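Local atomic coordinates of Tetur07g02040 (Tetranychus urticae, PDB entry 6BDJ), a protein that probably cleaves catechol-type aromatic rings between their two hydroxylated carbons, as an iron(III)-dependent intradiol dioxygenase of a plant-feeding spider mite. Residues A[64-70]-A[130-136]; A[163-167]-A[203-207]. All coordinates share one frame. Numbering follows the deposited sequence.

Contact 1. Residues A[64-70]-A[130-136]; sequences RLNVTLN and TVTFETL
Strands 64-70 and 130-136 run antiparallel in extended, twisted beta conformation, their axes 4.3 Å apart at closest approach and at 146°. Leu-65/Thr-135, Val-67/Phe-133 and Leu-69/Val-131 are the hydrogen-bonded pairs; alternating with them are the non-hydrogen-bonded pairs Arg-64/Leu-136, whose side chains diverge, Asn-66/Glu-134, Thr-68/Thr-132 and Asn-70/Thr-130. Arg-64, the residue most covered by the contact, starts away from the partner strand, but three successive m torsions fold it back. Its NH2 donates to Thr-135 O at 2.9 Å, an oxygen that also accepts Leu-65 N at 2.9 Å. Its NH1 binds Asn-66 OD1 at 2.7 Å, and one guanidinium face covers Glu-134 CB, which lies 3.5 Å from NH1. The Glu-134 carboxylate instead takes Asn-55 as partner. Thr-135 closes its pair through N to Leu-65 O at 2.8 Å. With chi1 t, its CG2 packs 3.7 Å from Val-67 CG2, while its OG1 turns to Gln-89. Val-67, also t, exchanges two 2.8 Å bonds with Phe-133, Val-67 N to Phe-133 O and Phe-133 N to Val-67 O, and their CB atoms are 4.4 Å apart. These apolar side chains share a face with Leu-65, Leu-69 and Val-131. Across the sheet, the other face is polar: Thr-68 OG1 and Thr-132 OG1 hydrogen-bond at 3.1 Å, and Thr-130 OG1 donates to Asn-70 OD1 at 2.6 Å. With Val-131 and Phe-133 packed on Val-85 of strand 84-88, this two-faced strand pair is characteristic of the beta-sandwich core of intradiol dioxygenases.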
loop_
_atom_site.group_PDB
_atom_site.type_symbol
_atom_site.label_atom_id
_atom_site.label_comp_id
_atom_site.label_asym_id
_atom_site.label_seq_id
_atom_site.Cartn_x
_atom_site.Cartn_y
_atom_site.Cartn_z
ATOM N N ARG A 64 -10.279 10.883 3.405
ATOM C CA ARG A 64 -10.754 9.573 3.030
ATOM C C ARG A 64 -10.348 9.221 1.605
ATOM O O ARG A 64 -10.484 10.050 0.702
ATOM C CB ARG A 64 -12.267 9.501 3.225
ATOM C CG ARG A 64 -12.639 9.228 4.679
ATOM C CD ARG A 64 -12.492 7.747 5.018
ATOM N NE ARG A 64 -13.459 6.974 4.230
ATOM C CZ ARG A 64 -13.205 6.176 3.184
ATOM N NH1 ARG A 64 -14.229 5.602 2.562
ATOM N NH2 ARG A 64 -11.968 5.923 2.747
ATOM N N LEU A 65 -9.793 8.013 1.445
ATOM C CA LEU A 65 -9.387 7.483 0.157
ATOM C C LEU A 65 -9.876 6.060 0.051
ATOM O O LEU A 65 -9.571 5.250 0.907
ATOM C CB LEU A 65 -7.872 7.476 0.052
ATOM C CG LEU A 65 -7.205 6.769 -1.131
ATOM C CD1 LEU A 65 -7.738 7.266 -2.464
ATOM C CD2 LEU A 65 -5.694 6.997 -1.083
ATOM N N ASN A 66 -10.634 5.765 -0.997
ATOM C CA ASN A 66 -10.989 4.396 -1.362
ATOM C C ASN A 66 -10.008 3.853 -2.392
ATOM O O ASN A 66 -9.874 4.399 -3.493
ATOM C CB ASN A 66 -12.396 4.343 -1.943
ATOM C CG ASN A 66 -13.472 4.639 -0.912
ATOM O OD1 ASN A 66 -13.276 4.491 0.290
ATOM N ND2 ASN A 66 -14.628 5.067 -1.391
ATOM N N VAL A 67 -9.351 2.759 -2.041
ATOM C CA VAL A 67 -8.342 2.135 -2.874
ATOM C C VAL A 67 -8.936 0.868 -3.480
ATOM O O VAL A 67 -9.248 -0.067 -2.755
ATOM C CB VAL A 67 -7.100 1.790 -2.024
ATOM C CG1 VAL A 67 -6.110 0.918 -2.802
ATOM C CG2 VAL A 67 -6.400 3.057 -1.546
ATOM N N THR A 68 -9.098 0.847 -4.805
ATOM C CA THR A 68 -9.577 -0.334 -5.512
ATOM C C THR A 68 -8.403 -0.877 -6.306
ATOM O O THR A 68 -7.776 -0.144 -7.075
ATOM C CB THR A 68 -10.749 0.008 -6.449
ATOM O OG1 THR A 68 -11.846 0.507 -5.671
ATOM C CG2 THR A 68 -11.225 -1.208 -7.251
ATOM N N LEU A 69 -8.079 -2.149 -6.074
ATOM C CA LEU A 69 -7.040 -2.851 -6.815
ATOM C C LEU A 69 -7.672 -3.945 -7.640
ATOM O O LEU A 69 -8.459 -4.726 -7.106
ATOM C CB LEU A 69 -6.038 -3.500 -5.873
ATOM C CG LEU A 69 -5.349 -2.617 -4.837
ATOM C CD1 LEU A 69 -4.129 -3.341 -4.299
ATOM C CD2 LEU A 69 -4.906 -1.289 -5.409
ATOM N N ASN A 70 -7.319 -4.009 -8.925
ATOM C CA ASN A 70 -7.825 -5.034 -9.839
ATOM C C ASN A 70 -6.646 -5.925 -10.235
ATOM O O ASN A 70 -5.667 -5.438 -10.796
ATOM C CB ASN A 70 -8.479 -4.377 -11.056
ATOM C CG ASN A 70 -9.658 -3.478 -10.672
ATOM O OD1 ASN A 70 -10.652 -3.930 -10.078
ATOM N ND2 ASN A 70 -9.550 -2.193 -11.007
ATOM N N THR A 130 -10.989 -8.158 -7.929
ATOM C CA THR A 130 -11.067 -6.833 -7.308
ATOM C C THR A 130 -11.162 -6.919 -5.778
ATOM O O THR A 130 -11.864 -7.799 -5.242
ATOM C CB THR A 130 -12.298 -6.086 -7.866
ATOM O OG1 THR A 130 -12.167 -5.945 -9.295
ATOM C CG2 THR A 130 -12.469 -4.705 -7.224
ATOM N N VAL A 131 -10.434 -6.017 -5.100
ATOM C CA VAL A 131 -10.656 -5.653 -3.676
ATOM C C VAL A 131 -10.767 -4.137 -3.552
ATOM O O VAL A 131 -10.218 -3.413 -4.372
ATOM C CB VAL A 131 -9.533 -6.106 -2.735
ATOM C CG1 VAL A 131 -9.466 -7.620 -2.675
ATOM C CG2 VAL A 131 -8.184 -5.525 -3.153
ATOM N N THR A 132 -11.462 -3.672 -2.522
ATOM C CA THR A 132 -11.568 -2.254 -2.232
ATOM C C THR A 132 -11.341 -2.047 -0.755
ATOM O O THR A 132 -11.895 -2.770 0.085
ATOM C CB THR A 132 -12.929 -1.684 -2.667
ATOM O OG1 THR A 132 -13.052 -1.833 -4.087
ATOM C CG2 THR A 132 -13.051 -0.194 -2.317
ATOM N N PHE A 133 -10.498 -1.065 -0.442
ATOM C CA PHE A 133 -10.240 -0.682 0.927
ATOM C C PHE A 133 -10.700 0.759 1.145
ATOM O O PHE A 133 -10.538 1.601 0.274
ATOM C CB PHE A 133 -8.751 -0.753 1.217
ATOM C CG PHE A 133 -8.188 -2.132 1.213
ATOM C CD1 PHE A 133 -8.209 -2.889 2.353
ATOM C CD2 PHE A 133 -7.565 -2.637 0.085
ATOM C CE1 PHE A 133 -7.660 -4.154 2.368
ATOM C CE2 PHE A 133 -7.013 -3.909 0.083
ATOM C CZ PHE A 133 -7.069 -4.671 1.224
ATOM N N GLU A 134 -11.240 1.033 2.325
ATOM C CA GLU A 134 -11.580 2.396 2.749
ATOM C C GLU A 134 -10.486 2.811 3.695
ATOM O O GLU A 134 -10.374 2.266 4.789
ATOM C CB GLU A 134 -12.937 2.440 3.450
ATOM C CG GLU A 134 -14.068 1.932 2.564
ATOM C CD GLU A 134 -15.443 2.076 3.195
ATOM O OE1 GLU A 134 -15.551 2.171 4.432
ATOM O OE2 GLU A 134 -16.423 2.145 2.433
ATOM N N THR A 135 -9.650 3.737 3.244
ATOM C CA THR A 135 -8.474 4.121 3.981
ATOM C C THR A 135 -8.351 5.617 3.985
ATOM O O THR A 135 -9.335 6.328 3.788
ATOM C CB THR A 135 -7.221 3.402 3.443
ATOM O OG1 THR A 135 -6.103 3.694 4.277
ATOM C CG2 THR A 135 -6.909 3.745 2.003
ATOM N N LEU A 136 -7.167 6.113 4.311
ATOM C CA LEU A 136 -6.896 7.533 4.237
ATOM C C LEU A 136 -5.735 7.735 3.287
ATOM O O LEU A 136 -4.921 6.833 3.090
ATOM C CB LEU A 136 -6.520 8.064 5.621
ATOM C CG LEU A 136 -7.531 7.879 6.769
ATOM C CD1 LEU A 136 -6.896 8.379 8.058
ATOM C CD2 LEU A 136 -8.848 8.599 6.503
#

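Contact 2. Residues A[163-167]-A[203-207]; sequences QIFFD and KSIIN
In the mixed sheet of the intradiol dioxygenase beta-sandwich, the end of strand 157-166 forms a short parallel pair with strand 205-208, the long connection between them carrying helices 168-175 and 194-198. The strands are strongly twisted: the axes of 163-166 and 205-207 approach to 4.5 Å at 64°, so the pairing is brief. It centres on Phe-165 opposite Ile-205, with CA atoms 4.4 Å apart. Backbone hydrogen bonds follow the parallel pattern, in which one residue serves both neighbours of its partner: Phe-165 N donates to Ser-204 O at 2.9 Å, and Ile-206 N to Phe-165 O at 2.8 Å. A CA-H...O contact from Ile-205 CA to Phe-165 O, 3.3 Å, supplements them. Side-chain bonding extends the join where the backbones part. Ser-204, with chi1 t, points its CB toward 163-167 and donates OG to Gln-163 O over a very short 2.5 Å. The Gln-163 side chain leads away, to Arg-144 and Gly-41 O, and lies beside the iron ligands His-147 and His-149, about 6 Å from the metal. Asp-167, chi1 p, is the N-cap of helix 168-175 and also hydrogen-bonds Ser-169 and Thr-170. Apolar packing occupies both sides of the pair. Phe-165 CB meets Ile-205 CG1 at 4.2 Å, its ring standing edge-to-face with Phe-196, and Ile-205 CG2 packs 3.5 Å from the backbone N of Asp-167. Ile-206 (chi1 t, chi2 t) is the residue most covered: its CB sits 3.6 Å from Ile-164 CG2, and its CG2 is 3.4 Å from Phe-166 CE1.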
loop_
_atom_site.group_PDB
_atom_site.type_symbol
_atom_site.label_atom_id
_atom_site.label_comp_id
_atom_site.label_asym_id
_atom_site.label_seq_id
_atom_site.Cartn_x
_atom_site.Cartn_y
_atom_site.Cartn_z
ATOM N N GLN A 163 4.498 -1.420 -3.696
ATOM C CA GLN A 163 4.177 -0.137 -3.122
ATOM C C GLN A 163 3.378 0.658 -4.121
ATOM O O GLN A 163 3.661 0.632 -5.307
ATOM C CB GLN A 163 5.444 0.604 -2.733
ATOM C CG GLN A 163 6.121 -0.019 -1.524
ATOM C CD GLN A 163 7.332 0.746 -1.020
ATOM O OE1 GLN A 163 7.454 1.961 -1.234
ATOM N NE2 GLN A 163 8.225 0.040 -0.332
ATOM N N ILE A 164 2.380 1.362 -3.603
ATOM C CA ILE A 164 1.496 2.216 -4.367
ATOM C C ILE A 164 1.978 3.650 -4.177
ATOM O O ILE A 164 2.153 4.115 -3.051
ATOM C CB ILE A 164 0.055 2.079 -3.860
ATOM C CG1 ILE A 164 -0.387 0.615 -3.905
ATOM C CG2 ILE A 164 -0.883 2.953 -4.677
ATOM C CD1 ILE A 164 -1.677 0.303 -3.186
ATOM N N PHE A 165 2.177 4.352 -5.282
ATOM C CA PHE A 165 2.602 5.749 -5.270
ATOM C C PHE A 165 1.484 6.645 -5.781
ATOM O O PHE A 165 0.502 6.179 -6.347
ATOM C CB PHE A 165 3.878 5.888 -6.101
ATOM C CG PHE A 165 5.025 5.077 -5.557
ATOM C CD1 PHE A 165 5.715 5.511 -4.445
ATOM C CD2 PHE A 165 5.372 3.850 -6.107
ATOM C CE1 PHE A 165 6.754 4.761 -3.898
ATOM C CE2 PHE A 165 6.417 3.092 -5.583
ATOM C CZ PHE A 165 7.124 3.559 -4.483
ATOM N N PHE A 166 1.661 7.941 -5.567
ATOM C CA PHE A 166 0.674 8.963 -5.957
ATOM C C PHE A 166 1.264 9.932 -6.962
ATOM O O PHE A 166 2.485 10.208 -6.946
ATOM C CB PHE A 166 0.176 9.683 -4.721
ATOM C CG PHE A 166 -0.501 8.757 -3.761
ATOM C CD1 PHE A 166 -1.849 8.491 -3.891
ATOM C CD2 PHE A 166 0.230 8.062 -2.809
ATOM C CE1 PHE A 166 -2.497 7.602 -3.030
ATOM C CE2 PHE A 166 -0.397 7.165 -1.952
ATOM C CZ PHE A 166 -1.770 6.937 -2.067
ATOM N N ASP A 167 0.406 10.435 -7.854
ATOM C CA ASP A 167 0.866 11.406 -8.854
ATOM C C ASP A 167 1.230 12.685 -8.113
ATOM O O ASP A 167 0.602 13.006 -7.092
ATOM C CB ASP A 167 -0.164 11.625 -9.980
ATOM C CG ASP A 167 -1.402 12.362 -9.510
ATOM O OD1 ASP A 167 -2.229 11.737 -8.811
ATOM O OD2 ASP A 167 -1.544 13.575 -9.828
ATOM N N LYS A 203 5.374 2.899 -12.721
ATOM C CA LYS A 203 4.365 1.958 -13.224
ATOM C C LYS A 203 3.448 1.485 -12.111
ATOM O O LYS A 203 2.711 0.496 -12.287
ATOM C CB LYS A 203 5.038 0.729 -13.856
ATOM C CG LYS A 203 6.222 1.037 -14.769
ATOM C CD LYS A 203 6.793 -0.215 -15.405
ATOM C CE LYS A 203 7.845 0.142 -16.453
ATOM N NZ LYS A 203 8.448 -1.044 -17.122
ATOM N N SER A 204 3.500 2.182 -10.974
ATOM C CA SER A 204 2.849 1.762 -9.748
ATOM C C SER A 204 2.197 2.969 -9.041
ATOM O O SER A 204 2.062 3.003 -7.795
ATOM C CB SER A 204 3.905 1.054 -8.886
ATOM O OG SER A 204 3.322 0.451 -7.749
ATOM N N ILE A 205 1.780 3.943 -9.851
ATOM C CA ILE A 205 1.082 5.129 -9.374
ATOM C C ILE A 205 -0.401 4.868 -9.435
ATOM O O ILE A 205 -0.899 4.460 -10.462
ATOM C CB ILE A 205 1.384 6.350 -10.237
ATOM C CG1 ILE A 205 2.850 6.753 -10.052
ATOM C CG2 ILE A 205 0.480 7.516 -9.862
ATOM C CD1 ILE A 205 3.415 7.601 -11.162
ATOM N N ILE A 206 -1.102 5.121 -8.328
ATOM C CA ILE A 206 -2.559 4.979 -8.300
ATOM C C ILE A 206 -3.250 6.121 -9.041
ATOM O O ILE A 206 -2.865 7.279 -8.936
ATOM C CB ILE A 206 -3.150 4.766 -6.878
ATOM C CG1 ILE A 206 -4.656 4.457 -6.960
ATOM C CG2 ILE A 206 -2.904 5.952 -5.955
ATOM C CD1 ILE A 206 -5.173 3.664 -5.777
ATOM N N ASN A 207 -4.270 5.739 -9.791
ATOM C CA ASN A 207 -5.053 6.648 -10.599
ATOM C C ASN A 207 -6.247 7.150 -9.802
ATOM O O ASN A 207 -7.176 6.383 -9.492
ATOM C CB ASN A 207 -5.534 5.913 -11.845
ATOM C CG ASN A 207 -6.150 6.832 -12.850
ATOM O OD1 ASN A 207 -7.368 7.015 -12.879
ATOM N ND2 ASN A 207 -5.310 7.429 -13.687
#

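In the fold
Contact 1 closes before contact 2 opens along the chain, and their centres lie 13 Å apart. Both belong to one mixed sheet: 130-136 is an outermost strand, 64-73 its neighbour, and strand 218-226 separates the latter from 205-208, which pairs with 157-166. The two contacts also touch directly through apolar side chains, Leu-65 CD2 to Phe-166 CE1 at 3.8 Å and Leu-69 CD2 to Ile-164 CD1 at 4.2 Å. Strands 64-73 and 157-166, not neighbours in the sheet order, thus meet across a shared apolar core, with the iron ligands His-147 and His-149 beside Gln-163 on the contact 2 side; Thr-135 of contact 1 is about 13 Å from the metal.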